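PDB 6NPS: AxyAgu115A from Amphibacillus xylanus NBRC 15112, which probably hydrolyses alpha-linked glucuronic acid side groups from glucuronoxylan as an alpha-glucuronidase of glycoside hydrolase family 115. Local coordinates for residues C383-T395 against Y865-T877. The protein carries 3 engineered substitutions. Sequence-based numbering, arbitrary orientation.
Sequences CDDNHGNLRTLPT and YLQPSNPVTREGT
Asp385 OD2 is gripped by the side-chain amides of Asn870, across the contact, and Asn389, and by Trp906 NE1 of helix 904-912. Asn389 ND2 takes the syn lone pair of Asp385 OD2 at 3.0 Å, whereas Asn870 ND2 comes to Asp385 OD2 from above the carboxylate plane, a longer bond of 3.3 Å. The second oxygen, OD1, accepts the backbone N of His387 and of Asn389 from opposite faces; the bond to His387 closes an Asx turn. With the Trp906 bond, five hydrogen bonds hold the carboxylate and fix its rotation.

Asn870 suits its place because a primary amide offers two N-H donors and a carbonyl acceptor, and here each N-H has its own acceptor. Besides Asp385, Asn870 ND2 reaches Leu390 O at 2.8 Å, with the acceptor near the amide plane, while OD1 accepts from Tyr899. With CG anti to its carbonyl carbon (chi1 -60°), the amide reaches across to the 383-395 loop. One water bridges Leu390 O and Asn870 N, accepting from the latter, and a second lies between Arg391 O and Asn870 O.

Further along, the backbones meet directly. Leu393 N donates to Val872 O at 3.0 Å, and the CA-H of Thr392 leans on the same oxygen. Thr392 packs its methyl CG2 3.5 Å from Thr873 O while its hydroxyl bonds to Glu357; Leu393 CD1 touches Val872 CG1 at 4.2 Å, a small apolar patch. At the other end, Asn389 OD1 and Gln867 OE1, both acceptors, lie 3.2 Å apart; both turn to Lys430, whose ammonium group lets them sit side by side.

The contact joins the loop after strand 379-383 of the (beta/alpha)8 TIM barrel to the loop leaving strand 858-866 of the family 115 C-terminal domain, a buried, water-bridged interdomain seam.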
loop_
_atom_site.group_PDB
_atom_site.type_symbol
_atom_site.label_atom_id
_atom_site.label_comp_id
_atom_site.label_asym_id
_atom_site.label_seq_id
_atom_site.Cartn_x
_atom_site.Cartn_y
_atom_site.Cartn_z
ATOM N N CYS A 383 12.216 -34.115 17.157
ATOM C CA CYS A 383 12.376 -32.672 17.245
ATOM C C CYS A 383 11.037 -32.039 16.935
ATOM O O CYS A 383 10.240 -32.609 16.174
ATOM C CB CYS A 383 13.458 -32.177 16.270
ATOM S SG CYS A 383 15.044 -33.130 16.492
ATOM N N ASP A 384 10.779 -30.877 17.544
ATOM C CA ASP A 384 9.647 -30.062 17.109
ATOM C C ASP A 384 9.978 -29.397 15.768
ATOM O O ASP A 384 11.017 -29.648 15.152
ATOM C CB ASP A 384 9.270 -29.029 18.174
ATOM C CG ASP A 384 10.265 -27.849 18.266
ATOM O OD1 ASP A 384 11.360 -27.866 17.643
ATOM O OD2 ASP A 384 9.925 -26.866 18.992
ATOM N N ASP A 385 9.067 -28.546 15.286
ATOM C CA ASP A 385 9.235 -27.938 13.985
ATOM C C ASP A 385 9.989 -26.608 14.064
ATOM O O ASP A 385 9.902 -25.810 13.127
ATOM C CB ASP A 385 7.872 -27.741 13.318
ATOM C CG ASP A 385 6.960 -26.765 14.084
ATOM O OD1 ASP A 385 7.305 -26.258 15.187
ATOM O OD2 ASP A 385 5.861 -26.487 13.563
ATOM N N ASN A 386 10.691 -26.346 15.175
ATOM C CA ASN A 386 11.519 -25.168 15.426
ATOM C C ASN A 386 10.622 -24.037 15.903
ATOM O O ASN A 386 11.129 -22.979 16.269
ATOM C CB ASN A 386 12.384 -24.739 14.213
ATOM C CG ASN A 386 13.451 -25.780 13.895
ATOM O OD1 ASN A 386 14.233 -26.136 14.780
ATOM N ND2 ASN A 386 13.476 -26.286 12.666
ATOM N N HIS A 387 9.309 -24.258 15.977
ATOM C CA HIS A 387 8.379 -23.237 16.425
ATOM C C HIS A 387 7.508 -23.714 17.563
ATOM O O HIS A 387 6.526 -23.051 17.893
ATOM C CB HIS A 387 7.555 -22.761 15.244
ATOM C CG HIS A 387 8.401 -22.002 14.277
ATOM N ND1 HIS A 387 8.466 -20.624 14.275
ATOM C CD2 HIS A 387 9.290 -22.433 13.352
ATOM C CE1 HIS A 387 9.334 -20.234 13.362
ATOM N NE2 HIS A 387 9.860 -21.315 12.791
ATOM N N GLY A 388 7.848 -24.846 18.174
ATOM C CA GLY A 388 7.129 -25.284 19.346
ATOM C C GLY A 388 5.978 -26.226 19.074
ATOM O O GLY A 388 5.201 -26.514 20.004
ATOM N N ASN A 389 5.875 -26.752 17.859
ATOM C CA ASN A 389 4.877 -27.750 17.490
ATOM C C ASN A 389 5.609 -29.059 17.241
ATOM O O ASN A 389 6.518 -29.102 16.408
ATOM C CB ASN A 389 4.122 -27.318 16.237
ATOM C CG ASN A 389 3.595 -25.913 16.360
ATOM O OD1 ASN A 389 2.673 -25.649 17.175
ATOM N ND2 ASN A 389 4.163 -24.986 15.568
ATOM N N LEU A 390 5.237 -30.111 17.967
ATOM C CA LEU A 390 5.857 -31.406 17.702
ATOM C C LEU A 390 5.659 -31.803 16.246
ATOM O O LEU A 390 4.773 -31.298 15.550
ATOM C CB LEU A 390 5.270 -32.499 18.589
ATOM C CG LEU A 390 5.216 -32.178 20.087
ATOM C CD1 LEU A 390 4.747 -33.413 20.883
ATOM C CD2 LEU A 390 6.553 -31.658 20.639
ATOM N N ARG A 391 6.497 -32.738 15.808
ATOM C CA ARG A 391 6.358 -33.404 14.525
ATOM C C ARG A 391 5.857 -34.825 14.762
ATOM O O ARG A 391 4.916 -35.026 15.538
ATOM C CB ARG A 391 7.714 -33.364 13.780
ATOM C CG ARG A 391 8.168 -31.913 13.507
ATOM C CD ARG A 391 9.563 -31.883 12.825
ATOM N NE ARG A 391 9.470 -32.500 11.517
ATOM C CZ ARG A 391 10.506 -32.756 10.726
ATOM N NH1 ARG A 391 11.743 -32.460 11.121
ATOM N NH2 ARG A 391 10.304 -33.323 9.544
ATOM N N THR A 392 6.440 -35.819 14.104
ATOM C CA THR A 392 5.966 -37.177 14.336
ATOM C C THR A 392 6.455 -37.686 15.684
ATOM O O THR A 392 7.400 -37.154 16.282
ATOM C CB THR A 392 6.414 -38.134 13.249
ATOM O OG1 THR A 392 7.835 -38.266 13.308
ATOM C CG2 THR A 392 5.971 -37.612 11.893
ATOM N N LEU A 393 5.776 -38.717 16.169
ATOM C CA LEU A 393 5.963 -39.243 17.509
ATOM C C LEU A 393 5.936 -40.762 17.405
ATOM O O LEU A 393 5.444 -41.314 16.411
ATOM C CB LEU A 393 4.846 -38.722 18.432
ATOM C CG LEU A 393 4.842 -37.203 18.726
ATOM C CD1 LEU A 393 3.578 -36.840 19.526
ATOM C CD2 LEU A 393 6.134 -36.713 19.471
ATOM N N PRO A 394 6.425 -41.470 18.422
ATOM C CA PRO A 394 6.489 -42.937 18.317
ATOM C C PRO A 394 5.108 -43.584 18.170
ATOM O O PRO A 394 4.167 -43.267 18.905
ATOM C CB PRO A 394 7.166 -43.354 19.627
ATOM C CG PRO A 394 7.939 -42.132 20.064
ATOM C CD PRO A 394 7.051 -40.983 19.665
ATOM N N THR A 395 4.987 -44.479 17.188
ATOM C CA THR A 395 3.876 -45.415 17.145
ATOM C C THR A 395 4.053 -46.450 18.259
ATOM O O THR A 395 5.121 -46.575 18.877
ATOM C CB THR A 395 3.831 -46.151 15.810
ATOM O OG1 THR A 395 5.015 -46.962 15.679
ATOM C CG2 THR A 395 3.800 -45.183 14.658
ATOM N N TYR A 865 -11.029 -23.024 13.332
ATOM C CA TYR A 865 -9.762 -22.417 13.715
ATOM C C TYR A 865 -9.056 -23.416 14.632
ATOM O O TYR A 865 -9.582 -23.759 15.691
ATOM C CB TYR A 865 -9.992 -21.091 14.440
ATOM C CG TYR A 865 -10.423 -19.947 13.527
ATOM C CD1 TYR A 865 -11.638 -19.990 12.842
ATOM C CD2 TYR A 865 -9.617 -18.819 13.371
ATOM C CE1 TYR A 865 -12.050 -18.918 12.016
ATOM C CE2 TYR A 865 -10.003 -17.766 12.560
ATOM C CZ TYR A 865 -11.225 -17.815 11.891
ATOM O OH TYR A 865 -11.599 -16.774 11.072
ATOM N N LEU A 866 -7.877 -23.883 14.222
ATOM C CA LEU A 866 -7.168 -24.950 14.927
ATOM C C LEU A 866 -5.764 -24.521 15.315
ATOM O O LEU A 866 -5.097 -23.784 14.583
ATOM C CB LEU A 866 -7.043 -26.219 14.066
ATOM C CG LEU A 866 -8.318 -26.771 13.465
ATOM C CD1 LEU A 866 -7.985 -27.790 12.396
ATOM C CD2 LEU A 866 -9.175 -27.399 14.582
ATOM N N GLN A 867 -5.292 -25.036 16.439
ATOM C CA GLN A 867 -3.873 -24.925 16.718
ATOM C C GLN A 867 -3.092 -25.575 15.577
ATOM O O GLN A 867 -3.507 -26.629 15.071
ATOM C CB GLN A 867 -3.531 -25.588 18.053
ATOM C CG GLN A 867 -2.424 -24.863 18.774
ATOM C CD GLN A 867 -1.047 -25.369 18.394
ATOM O OE1 GLN A 867 -0.085 -24.605 18.369
ATOM N NE2 GLN A 867 -0.945 -26.669 18.114
ATOM N N PRO A 868 -1.961 -24.971 15.129
ATOM C CA PRO A 868 -1.217 -25.548 13.970
ATOM C C PRO A 868 -0.313 -26.715 14.360
ATOM O O PRO A 868 0.919 -26.651 14.359
ATOM C CB PRO A 868 -0.416 -24.344 13.452
ATOM C CG PRO A 868 -0.143 -23.522 14.655
ATOM C CD PRO A 868 -1.411 -23.663 15.539
ATOM N N SER A 869 -0.937 -27.823 14.704
ATOM C CA SER A 869 -0.245 -29.063 15.013
ATOM C C SER A 869 0.177 -29.792 13.742
ATOM O O SER A 869 -0.436 -29.652 12.678
ATOM C CB SER A 869 -1.157 -29.965 15.842
ATOM O OG SER A 869 -1.073 -29.571 17.189
ATOM N N ASN A 870 1.208 -30.620 13.879
ATOM C CA ASN A 870 1.660 -31.420 12.765
ATOM C C ASN A 870 1.195 -32.860 12.934
ATOM O O ASN A 870 1.020 -33.318 14.066
ATOM C CB ASN A 870 3.190 -31.356 12.690
ATOM C CG ASN A 870 3.678 -29.948 12.506
ATOM O OD1 ASN A 870 3.282 -29.294 11.542
ATOM N ND2 ASN A 870 4.518 -29.451 13.418
ATOM N N PRO A 871 0.971 -33.607 11.846
ATOM C CA PRO A 871 0.569 -35.011 11.991
ATOM C C PRO A 871 1.567 -35.785 12.842
ATOM O O PRO A 871 2.788 -35.585 12.746
ATOM C CB PRO A 871 0.562 -35.541 10.546
ATOM C CG PRO A 871 0.535 -34.339 9.662
ATOM C CD PRO A 871 1.179 -33.228 10.432
ATOM N N VAL A 872 1.040 -36.713 13.658
ATOM C CA VAL A 872 1.893 -37.494 14.568
ATOM C C VAL A 872 2.478 -38.744 13.932
ATOM O O VAL A 872 3.340 -39.398 14.553
ATOM C CB VAL A 872 1.137 -37.930 15.845
ATOM C CG1 VAL A 872 0.617 -36.728 16.552
ATOM C CG2 VAL A 872 -0.016 -38.912 15.491
ATOM N N THR A 873 2.049 -39.114 12.727
ATOM C CA THR A 873 2.631 -40.271 12.051
ATOM C C THR A 873 3.289 -39.846 10.737
ATOM O O THR A 873 3.069 -38.746 10.225
ATOM C CB THR A 873 1.604 -41.375 11.749
ATOM O OG1 THR A 873 0.852 -41.018 10.581
ATOM C CG2 THR A 873 0.669 -41.661 12.940
ATOM N N ARG A 874 4.087 -40.754 10.177
ATOM C CA ARG A 874 4.789 -40.428 8.942
ATOM C C ARG A 874 3.851 -40.327 7.748
ATOM O O ARG A 874 4.295 -39.900 6.675
ATOM C CB ARG A 874 5.886 -41.456 8.668
ATOM C CG ARG A 874 5.371 -42.863 8.406
ATOM C CD ARG A 874 6.512 -43.868 8.391
ATOM N NE ARG A 874 6.573 -44.639 7.148
ATOM C CZ ARG A 874 7.118 -44.200 6.018
ATOM N NH1 ARG A 874 7.646 -42.984 5.964
ATOM N NH2 ARG A 874 7.127 -44.973 4.942
ATOM N N GLU A 875 2.568 -40.666 7.919
ATOM C CA GLU A 875 1.585 -40.581 6.845
ATOM C C GLU A 875 1.090 -39.158 6.590
ATOM O O GLU A 875 0.428 -38.920 5.571
ATOM C CB GLU A 875 0.405 -41.514 7.152
ATOM C CG GLU A 875 0.682 -42.982 6.786
ATOM C CD GLU A 875 0.984 -43.871 7.997
ATOM O OE1 GLU A 875 0.270 -44.882 8.191
ATOM O OE2 GLU A 875 1.934 -43.566 8.754
ATOM N N GLY A 876 1.391 -38.211 7.475
ATOM C CA GLY A 876 1.182 -36.810 7.153
ATOM C C GLY A 876 -0.257 -36.372 6.979
ATOM O O GLY A 876 -0.516 -35.413 6.234
ATOM N N THR A 877 -1.201 -37.032 7.659
ATOM C CA THR A 877 -2.620 -36.680 7.622
ATOM C C THR A 877 -3.121 -36.337 9.029
ATOM O O THR A 877 -2.514 -36.706 10.037
ATOM C CB THR A 877 -3.462 -37.843 7.053
ATOM O OG1 THR A 877 -3.161 -39.045 7.771
ATOM C CG2 THR A 877 -3.151 -38.075 5.579
HETATM O O HOH W 1 2.332 -30.683 16.608
HETATM O O HOH W 2 2.598 -33.918 16.194
#